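Local coordinates for serine-rich Repeat Adhesion Glycoprotein (Srr1) (Streptococcus agalactiae, PDB 4MBO) that binds fibrinogen, probably through its two immunoglobulin-like beta-sandwich domains, as a surface adhesion glycoprotein of the bacterium, at residues Y210-S215 with I304-G309; I82-G87 with T107-T112; S258-T263 with T282-L287. All blocks are in the same frame, centred on the assembly; numbering follows the deposited sequence.

Contact 1 of 3, residues Y210-S215 with I304-G309; sequences YTIIGS and INQTYG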
loop_
_atom_site.group_PDB
_atom_site.type_symbol
_atom_site.label_atom_id
_atom_site.label_comp_id
_atom_site.label_asym_id
_atom_site.label_seq_id
_atom_site.Cartn_x
_atom_site.Cartn_y
_atom_site.Cartn_z
ATOM N N TYR A 210 -23.474 7.256 12.020
ATOM C CA TYR A 210 -22.192 7.637 12.614
ATOM C C TYR A 210 -21.083 6.743 12.069
ATOM O O TYR A 210 -21.320 5.632 11.589
ATOM C CB TYR A 210 -22.173 7.490 14.146
ATOM C CG TYR A 210 -23.061 8.378 14.933
ATOM C CD1 TYR A 210 -24.415 8.071 15.081
ATOM C CD2 TYR A 210 -22.572 9.499 15.610
ATOM C CE1 TYR A 210 -25.251 8.872 15.828
ATOM C CE2 TYR A 210 -23.422 10.319 16.343
ATOM C CZ TYR A 210 -24.756 9.988 16.458
ATOM O OH TYR A 210 -25.645 10.745 17.192
ATOM N N THR A 211 -19.866 7.272 12.113
ATOM C CA THR A 211 -18.656 6.472 11.879
ATOM C C THR A 211 -17.796 6.514 13.133
ATOM O O THR A 211 -17.472 7.579 13.634
ATOM C CB THR A 211 -17.873 6.902 10.652
ATOM O OG1 THR A 211 -18.561 6.445 9.497
ATOM C CG2 THR A 211 -16.456 6.336 10.666
ATOM N N ILE A 212 -17.522 5.322 13.687
ATOM C CA ILE A 212 -16.664 5.173 14.821
ATOM C C ILE A 212 -15.373 4.499 14.313
ATOM O O ILE A 212 -15.405 3.513 13.552
ATOM C CB ILE A 212 -17.243 4.245 15.898
ATOM C CG1 ILE A 212 -18.711 4.576 16.249
ATOM C CG2 ILE A 212 -16.326 4.251 17.116
ATOM C CD1 ILE A 212 -18.976 6.001 16.535
ATOM N N ILE A 213 -14.245 5.053 14.738
ATOM C CA ILE A 213 -12.920 4.500 14.435
ATOM C C ILE A 213 -12.301 4.196 15.789
ATOM O O ILE A 213 -12.226 5.070 16.671
ATOM C CB ILE A 213 -12.079 5.489 13.639
ATOM C CG1 ILE A 213 -12.718 5.651 12.235
ATOM C CG2 ILE A 213 -10.631 5.012 13.539
ATOM C CD1 ILE A 213 -12.291 6.880 11.492
ATOM N N GLY A 214 -11.868 2.958 15.986
ATOM C CA GLY A 214 -11.298 2.574 17.272
ATOM C C GLY A 214 -10.418 1.359 17.108
ATOM O O GLY A 214 -10.001 1.063 15.989
ATOM N N SER A 215 -10.108 0.696 18.223
ATOM C CA SER A 215 -9.289 -0.530 18.146
ATOM C C SER A 215 -9.868 -1.599 19.063
ATOM O O SER A 215 -10.487 -1.297 20.089
ATOM C CB SER A 215 -7.815 -0.242 18.414
ATOM O OG SER A 215 -7.608 0.406 19.647
ATOM N N ILE A 304 -24.130 5.167 17.510
ATOM C CA ILE A 304 -23.018 5.562 18.353
ATOM C C ILE A 304 -22.530 4.421 19.256
ATOM O O ILE A 304 -21.358 4.387 19.600
ATOM C CB ILE A 304 -23.396 6.824 19.131
ATOM C CG1 ILE A 304 -22.146 7.601 19.512
ATOM C CG2 ILE A 304 -24.297 6.483 20.313
ATOM C CD1 ILE A 304 -22.396 8.980 20.065
ATOM N N ASN A 305 -23.432 3.470 19.568
ATOM C CA ASN A 305 -23.182 2.309 20.442
ATOM C C ASN A 305 -22.699 1.057 19.664
ATOM O O ASN A 305 -22.447 0.033 20.256
ATOM C CB ASN A 305 -24.476 1.952 21.241
ATOM C CG ASN A 305 -24.873 3.014 22.280
ATOM O OD1 ASN A 305 -24.147 3.275 23.224
ATOM N ND2 ASN A 305 -26.065 3.581 22.128
ATOM N N GLN A 306 -22.565 1.156 18.346
ATOM C CA GLN A 306 -22.095 0.035 17.499
ATOM C C GLN A 306 -22.942 -1.204 17.697
ATOM O O GLN A 306 -22.432 -2.307 17.898
ATOM C CB GLN A 306 -20.638 -0.299 17.792
ATOM C CG GLN A 306 -19.717 0.879 17.732
ATOM C CD GLN A 306 -18.276 0.439 17.864
ATOM O OE1 GLN A 306 -17.840 -0.513 17.202
ATOM N NE2 GLN A 306 -17.549 1.128 18.671
ATOM N N THR A 307 -24.248 -0.976 17.687
ATOM C CA THR A 307 -25.234 -1.981 17.855
ATOM C C THR A 307 -25.768 -2.537 16.518
ATOM O O THR A 307 -26.230 -3.675 16.446
ATOM C CB THR A 307 -26.392 -1.366 18.665
ATOM O OG1 THR A 307 -25.851 -0.821 19.881
ATOM C CG2 THR A 307 -27.425 -2.406 18.978
ATOM N N TYR A 308 -25.811 -1.679 15.517
ATOM C CA TYR A 308 -26.277 -2.060 14.179
ATOM C C TYR A 308 -25.517 -1.245 13.134
ATOM O O TYR A 308 -25.003 -0.154 13.428
ATOM C CB TYR A 308 -27.812 -1.919 14.011
ATOM C CG TYR A 308 -28.389 -0.645 14.611
ATOM C CD1 TYR A 308 -28.414 0.536 13.898
ATOM C CD2 TYR A 308 -28.899 -0.647 15.896
ATOM C CE1 TYR A 308 -28.932 1.687 14.449
ATOM C CE2 TYR A 308 -29.431 0.489 16.473
ATOM C CZ TYR A 308 -29.446 1.660 15.749
ATOM O OH TYR A 308 -30.017 2.809 16.289
ATOM N N GLY A 309 -25.501 -1.777 11.917
ATOM C CA GLY A 309 -24.811 -1.146 10.814
ATOM C C GLY A 309 -23.750 -2.068 10.302
ATOM O O GLY A 309 -23.967 -3.271 10.211
#

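Contact 2 of 3, residues I82-G87 with T107-T112; sequences IMDETG and TRYAST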
loop_
_atom_site.group_PDB
_atom_site.type_symbol
_atom_site.label_atom_id
_atom_site.label_comp_id
_atom_site.label_asym_id
_atom_site.label_seq_id
_atom_site.Cartn_x
_atom_site.Cartn_y
_atom_site.Cartn_z
ATOM N N ILE A 82 24.181 -4.772 -1.239
ATOM C CA ILE A 82 24.762 -5.988 -1.775
ATOM C C ILE A 82 26.105 -6.171 -1.072
ATOM O O ILE A 82 26.947 -5.281 -1.118
ATOM C CB ILE A 82 24.950 -5.906 -3.275
ATOM C CG1 ILE A 82 23.610 -5.665 -3.972
ATOM C CG2 ILE A 82 25.564 -7.204 -3.789
ATOM C CD1 ILE A 82 23.700 -5.670 -5.483
ATOM N N MET A 83 26.306 -7.332 -0.422
ATOM C CA MET A 83 27.489 -7.624 0.324
ATOM C C MET A 83 28.260 -8.764 -0.311
ATOM O O MET A 83 27.672 -9.585 -1.021
ATOM C CB MET A 83 27.097 -8.123 1.734
ATOM C CG MET A 83 25.972 -7.338 2.365
ATOM S SD MET A 83 26.512 -5.695 2.832
ATOM C CE MET A 83 27.168 -6.069 4.459
ATOM N N ASP A 84 29.561 -8.822 -0.041
ATOM C CA ASP A 84 30.355 -9.948 -0.501
ATOM C C ASP A 84 30.485 -10.977 0.639
ATOM O O ASP A 84 29.875 -10.826 1.713
ATOM C CB ASP A 84 31.711 -9.543 -1.103
ATOM C CG ASP A 84 32.751 -9.152 -0.076
ATOM O OD1 ASP A 84 32.458 -9.106 1.142
ATOM O OD2 ASP A 84 33.899 -8.897 -0.519
ATOM N N GLU A 85 31.260 -12.020 0.397
ATOM C CA GLU A 85 31.358 -13.118 1.369
ATOM C C GLU A 85 32.036 -12.727 2.682
ATOM O O GLU A 85 31.873 -13.414 3.696
ATOM C CB GLU A 85 32.029 -14.351 0.742
ATOM C CG GLU A 85 33.535 -14.263 0.492
ATOM C CD GLU A 85 33.941 -13.309 -0.627
ATOM O OE1 GLU A 85 33.073 -12.818 -1.377
ATOM O OE2 GLU A 85 35.161 -13.065 -0.763
ATOM N N THR A 86 32.797 -11.634 2.661
ATOM C CA THR A 86 33.479 -11.137 3.853
ATOM C C THR A 86 32.555 -10.248 4.695
ATOM O O THR A 86 32.960 -9.742 5.731
ATOM C CB THR A 86 34.734 -10.315 3.478
ATOM O OG1 THR A 86 34.354 -9.021 2.982
ATOM C CG2 THR A 86 35.563 -11.046 2.418
ATOM N N GLY A 87 31.326 -10.040 4.235
ATOM C CA GLY A 87 30.385 -9.175 4.930
ATOM C C GLY A 87 30.588 -7.694 4.590
ATOM O O GLY A 87 29.923 -6.839 5.166
ATOM N N THR A 107 30.657 0.533 -4.591
ATOM C CA THR A 107 31.445 1.227 -3.576
ATOM C C THR A 107 32.945 1.289 -3.874
ATOM O O THR A 107 33.465 0.653 -4.790
ATOM C CB THR A 107 31.286 0.514 -2.231
ATOM O OG1 THR A 107 31.823 -0.816 -2.360
ATOM C CG2 THR A 107 29.848 0.486 -1.764
ATOM N N ARG A 108 33.663 2.076 -3.070
ATOM C CA ARG A 108 35.112 2.141 -3.165
ATOM C C ARG A 108 35.663 0.736 -2.892
ATOM O O ARG A 108 36.527 0.244 -3.609
ATOM C CB ARG A 108 35.668 3.164 -2.141
ATOM C CG ARG A 108 37.164 3.395 -2.209
ATOM C CD ARG A 108 37.622 4.672 -1.465
ATOM N NE ARG A 108 36.822 5.850 -1.854
ATOM C CZ ARG A 108 36.181 6.675 -1.025
ATOM N NH1 ARG A 108 36.322 6.607 0.301
ATOM N NH2 ARG A 108 35.479 7.669 -1.536
ATOM N N TYR A 109 35.106 0.078 -1.883
ATOM C CA TYR A 109 35.555 -1.288 -1.551
ATOM C C TYR A 109 35.412 -2.208 -2.769
ATOM O O TYR A 109 36.337 -2.935 -3.135
ATOM C CB TYR A 109 34.795 -1.846 -0.360
ATOM C CG TYR A 109 35.050 -3.348 -0.176
ATOM C CD1 TYR A 109 36.273 -3.811 0.293
ATOM C CD2 TYR A 109 34.078 -4.284 -0.503
ATOM C CE1 TYR A 109 36.517 -5.159 0.454
ATOM C CE2 TYR A 109 34.310 -5.639 -0.337
ATOM C CZ TYR A 109 35.541 -6.074 0.143
ATOM O OH TYR A 109 35.830 -7.429 0.311
ATOM N N ALA A 110 34.256 -2.145 -3.433
ATOM C CA ALA A 110 34.066 -2.970 -4.613
ATOM C C ALA A 110 35.102 -2.715 -5.698
ATOM O O ALA A 110 35.501 -3.632 -6.376
ATOM C CB ALA A 110 32.657 -2.774 -5.184
ATOM N N SER A 111 35.512 -1.451 -5.879
ATOM C CA SER A 111 36.487 -1.087 -6.908
ATOM C C SER A 111 37.895 -1.679 -6.676
ATOM O O SER A 111 38.698 -1.695 -7.596
ATOM C CB SER A 111 36.577 0.453 -7.081
ATOM O OG SER A 111 37.178 1.100 -5.952
ATOM N N THR A 112 38.152 -2.202 -5.475
ATOM C CA THR A 112 39.449 -2.811 -5.136
ATOM C C THR A 112 39.481 -4.300 -5.460
ATOM O O THR A 112 40.539 -4.923 -5.432
ATOM C CB THR A 112 39.798 -2.674 -3.629
ATOM O OG1 THR A 112 38.914 -3.470 -2.817
ATOM C CG2 THR A 112 39.741 -1.229 -3.179
#

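Contact 3 of 3, residues S258-T263 with T282-L287; sequences SQYSYT and TSYVVL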
loop_
_atom_site.group_PDB
_atom_site.type_symbol
_atom_site.label_atom_id
_atom_site.label_comp_id
_atom_site.label_asym_id
_atom_site.label_seq_id
_atom_site.Cartn_x
_atom_site.Cartn_y
_atom_site.Cartn_z
ATOM N N SER A 258 -14.350 20.440 7.832
ATOM C CA SER A 258 -14.926 21.459 8.716
ATOM C C SER A 258 -16.417 21.286 8.995
ATOM O O SER A 258 -16.952 21.883 9.937
ATOM C CB SER A 258 -14.669 22.868 8.193
ATOM O OG SER A 258 -15.401 23.103 6.989
ATOM N N GLN A 259 -17.084 20.513 8.160
ATOM C CA GLN A 259 -18.493 20.278 8.306
ATOM C C GLN A 259 -18.844 19.198 9.329
ATOM O O GLN A 259 -19.895 19.284 10.001
ATOM C CB GLN A 259 -19.052 19.884 6.944
ATOM C CG GLN A 259 -20.538 19.613 6.919
ATOM C CD GLN A 259 -21.017 19.209 5.537
ATOM O OE1 GLN A 259 -20.229 19.094 4.595
ATOM N NE2 GLN A 259 -22.314 18.990 5.410
ATOM N N TYR A 260 -17.968 18.219 9.469
ATOM C CA TYR A 260 -18.248 17.053 10.310
ATOM C C TYR A 260 -17.277 16.940 11.445
ATOM O O TYR A 260 -16.295 16.197 11.366
ATOM C CB TYR A 260 -18.227 15.782 9.466
ATOM C CG TYR A 260 -19.256 15.802 8.385
ATOM C CD1 TYR A 260 -20.578 15.534 8.683
ATOM C CD2 TYR A 260 -18.921 16.083 7.071
ATOM C CE1 TYR A 260 -21.547 15.587 7.710
ATOM C CE2 TYR A 260 -19.874 16.122 6.098
ATOM C CZ TYR A 260 -21.172 15.849 6.408
ATOM O OH TYR A 260 -22.122 15.925 5.438
ATOM N N SER A 261 -17.563 17.672 12.496
ATOM C CA SER A 261 -16.753 17.610 13.689
ATOM C C SER A 261 -16.795 16.196 14.288
ATOM O O SER A 261 -17.715 15.405 14.029
ATOM C CB SER A 261 -17.223 18.637 14.700
ATOM O OG SER A 261 -18.555 18.412 15.150
ATOM N N TYR A 262 -15.800 15.898 15.097
ATOM C CA TYR A 262 -15.725 14.593 15.688
ATOM C C TYR A 262 -15.281 14.687 17.121
ATOM O O TYR A 262 -14.686 15.692 17.544
ATOM C CB TYR A 262 -14.775 13.707 14.881
ATOM C CG TYR A 262 -13.312 14.155 14.881
ATOM C CD1 TYR A 262 -12.438 13.776 15.895
ATOM C CD2 TYR A 262 -12.802 14.980 13.864
ATOM C CE1 TYR A 262 -11.106 14.221 15.927
ATOM C CE2 TYR A 262 -11.473 15.415 13.878
ATOM C CZ TYR A 262 -10.630 15.040 14.907
ATOM O OH TYR A 262 -9.307 15.413 14.975
ATOM N N THR A 263 -15.599 13.648 17.885
ATOM C CA THR A 263 -15.107 13.526 19.252
ATOM C C THR A 263 -13.973 12.506 19.237
ATOM O O THR A 263 -13.899 11.631 18.354
ATOM C CB THR A 263 -16.190 13.093 20.258
ATOM O OG1 THR A 263 -16.746 11.857 19.868
ATOM C CG2 THR A 263 -17.273 14.113 20.328
ATOM N N THR A 282 -23.164 9.713 -2.824
ATOM C CA THR A 282 -22.319 10.348 -1.839
ATOM C C THR A 282 -21.508 9.308 -1.088
ATOM O O THR A 282 -22.088 8.409 -0.443
ATOM C CB THR A 282 -23.149 11.106 -0.793
ATOM O OG1 THR A 282 -23.842 12.178 -1.435
ATOM C CG2 THR A 282 -22.295 11.661 0.317
ATOM N N SER A 283 -20.187 9.429 -1.180
ATOM C CA SER A 283 -19.275 8.607 -0.384
ATOM C C SER A 283 -18.325 9.538 0.361
ATOM O O SER A 283 -18.088 10.686 -0.067
ATOM C CB SER A 283 -18.478 7.639 -1.256
ATOM O OG SER A 283 -19.339 6.742 -1.960
ATOM N N TYR A 284 -17.854 9.116 1.524
ATOM C CA TYR A 284 -16.881 9.894 2.263
ATOM C C TYR A 284 -15.630 9.055 2.484
ATOM O O TYR A 284 -15.681 7.832 2.516
ATOM C CB TYR A 284 -17.397 10.351 3.625
ATOM C CG TYR A 284 -18.592 11.264 3.559
ATOM C CD1 TYR A 284 -18.446 12.600 3.238
ATOM C CD2 TYR A 284 -19.857 10.782 3.800
ATOM C CE1 TYR A 284 -19.527 13.444 3.138
ATOM C CE2 TYR A 284 -20.953 11.620 3.747
ATOM C CZ TYR A 284 -20.788 12.943 3.411
ATOM O OH TYR A 284 -21.894 13.772 3.330
ATOM N N VAL A 285 -14.495 9.730 2.563
ATOM C CA VAL A 285 -13.229 9.100 2.881
ATOM C C VAL A 285 -12.690 9.837 4.113
ATOM O O VAL A 285 -12.541 11.058 4.112
ATOM C CB VAL A 285 -12.255 9.184 1.725
ATOM C CG1 VAL A 285 -10.965 8.513 2.106
ATOM C CG2 VAL A 285 -12.855 8.572 0.461
ATOM N N VAL A 286 -12.392 9.084 5.167
ATOM C CA VAL A 286 -11.818 9.624 6.383
ATOM C C VAL A 286 -10.373 9.154 6.464
ATOM O O VAL A 286 -10.103 7.930 6.501
ATOM C CB VAL A 286 -12.562 9.174 7.645
ATOM C CG1 VAL A 286 -11.849 9.761 8.864
ATOM C CG2 VAL A 286 -14.025 9.574 7.579
ATOM N N LEU A 287 -9.422 10.079 6.447
ATOM C CA LEU A 287 -8.020 9.730 6.542
ATOM C C LEU A 287 -7.543 10.038 7.943
ATOM O O LEU A 287 -7.723 11.154 8.426
ATOM C CB LEU A 287 -7.180 10.498 5.546
ATOM C CG LEU A 287 -7.542 10.310 4.065
ATOM C CD1 LEU A 287 -8.604 11.274 3.606
ATOM C CD2 LEU A 287 -6.266 10.511 3.264
HETATM O O HOH W 1 -21.515 16.618 2.904
#

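Contact 1 of 3, residues Y210-S215 with I304-G309
Ile304 sits squarely over the ring of Tyr210: its CB lies 4.2 Å from the ring centroid and only 4° off the ring normal, a well-centred CH-pi contact. CG1 of Ile304 stands anti to its own backbone N (chi1 -155°), which carries the chain out across the ring until CD1 comes 4.1 Å from Tyr210 CE2. On the same face, Ile304 N lies 3.8 Å from Tyr210 CD1. The tyrosine belongs to strand 210-215, and Ile304 opens the turn that joins strands 295-302 and 309-316, the neighbouring hairpin of the same antiparallel sheet; backbone bonds tie Tyr210 to Ser302 and Ile212 to Thr300.

Two residues further along the strand comes the inner, buried part of the contact. Ile212 is enclosed, and its CG2 reaches the amide end of Gln306, 3.7 Å from NE2, while its CG1 lies 4.1 Å from Gln306 CG. Gln306 gets there because its chain is extended beyond CG (chi2 -173°), so the methylenes run back from the turn towards the sheet. The hydrogen bond of NE2 is to Tyr298 OH, not to strand 210-215. The outward side is the open one: Ile304 itself is exposed, although it carries much of the packing, and a MES molecule, probably from the crystallisation liquor, lies about 4 Å from the Gln306 side chain.

Van der Waals and CH-pi packing thus join the two segments, while the hydrogen bonds nearby come from strand 295-302 and from Asp303, whose OD1 accepts from Thr307 N and Tyr308 N.

Contact 2 of 3, residues I82-G87 with T107-T112
Tyr109 OH donates a 2.6 Å hydrogen bond to Asp84 OD2, the one clear bond between a tight turn and a short helix at the surface of the bacterial Ig-like domain. The hydroxyl meets OD2 on the syn side, 19° out of the carboxylate plane. Carboxylate and ring stand nearly perpendicular, and the acid comes in at the ring's edge, with Asp84 OD2 3.3 Å from Tyr109 CE2. From the turn side Thr86 also leans in, its OG1 3.4 Å from Tyr109 OH.

What sets the acid in place is its other oxygen. Asp84 heads a type I beta turn closed by Gly87 N to Asp84 O, and OD1 accepts from Thr86 N at 3.0 Å in an Asx turn; Gln88 N, just beyond, gives OD1 another bond. CG lies between the backbone N and the carbonyl carbon (chi1 76°), which folds the carboxylate back over the turn with OD2 facing the tyrosine.

The tyrosine is placed by the helix about 108-111, whose backbone bonding is weak. Its CG is anti to the backbone N (chi1 169°), and the side chain also touches Leu90 of strand 89-95. Thr107 is the N-cap, its OG1 accepting a 3.0 Å hydrogen bond from Ala110 N. At the other end, Tyr109 O receives both Thr112 N and Thr112 OG1, the hydroxyl lying 2.7 Å from it in the carbonyl plane, on a lone pair.

Contact 3 of 3, residues S258-T263 with T282-L287
Tyr260 and Tyr284 reach for each other with their phenol ends, the two OH atoms lying 3.0 Å apart. Their first torsions are near twins: in both, CG is turned away from the carbonyl carbon and stays close to the backbone N (chi1 about -61°). Even the ring rotations match. The matching conformers nevertheless cross at about a right angle. The ring planes are 68° apart with centroids separated by 5.4 Å, an oblique pair in which CE2 of Tyr260 comes 4.0 Å from CE1 of Tyr284.

Tyr284 projects from strand 283-290, inside a sheet of the C-terminal adhesin domain, whereas Tyr260 stands in the loop leading into strand 262-264, at the margin of another sheet. Their rings thus meet between the two sheets of this beta-sandwich. Trp273 joins them there, stacked on Tyr284 and edge-to-face with Tyr260.

One ordered water gathers the polar ends. It is hydrogen-bonded to Tyr260 OH at 2.7 Å and to Tyr284 OH at 2.9 Å, and lies in the plane of each ring at its edge; these buried hydroxyls therefore share a partner. A third, longer bond runs from the water to OE1 of Gln259. That side chain is fully stretched, with chi1 and chi2 both near 180°, and it runs over one face of its neighbour's ring: Gln259 CG lies 3.6 Å above the plane of Tyr260, nearer the rim than the centre.

Contact 2 comes first along the chain and belongs to the bacterial Ig domain; contacts 1 and 3 follow in the C-terminal adhesin domain. Contact 2 is well apart, its centre about 55 Å from that of contact 1 and about 53 Å from that of contact 3, on the opposite side of the chain's centre. Contact 3 is nested within the loop closed by contact 1, their centres about 14 Å apart. Strands 210-215 and 262-264 share one five-stranded sheet, while 283-290 lies in another; Ile213 CD1 packs 3.9 Å from Val286 CG1 between them. Contact 2, its nearest atoms about 34 Å or more from the others, is structurally independent of this pair.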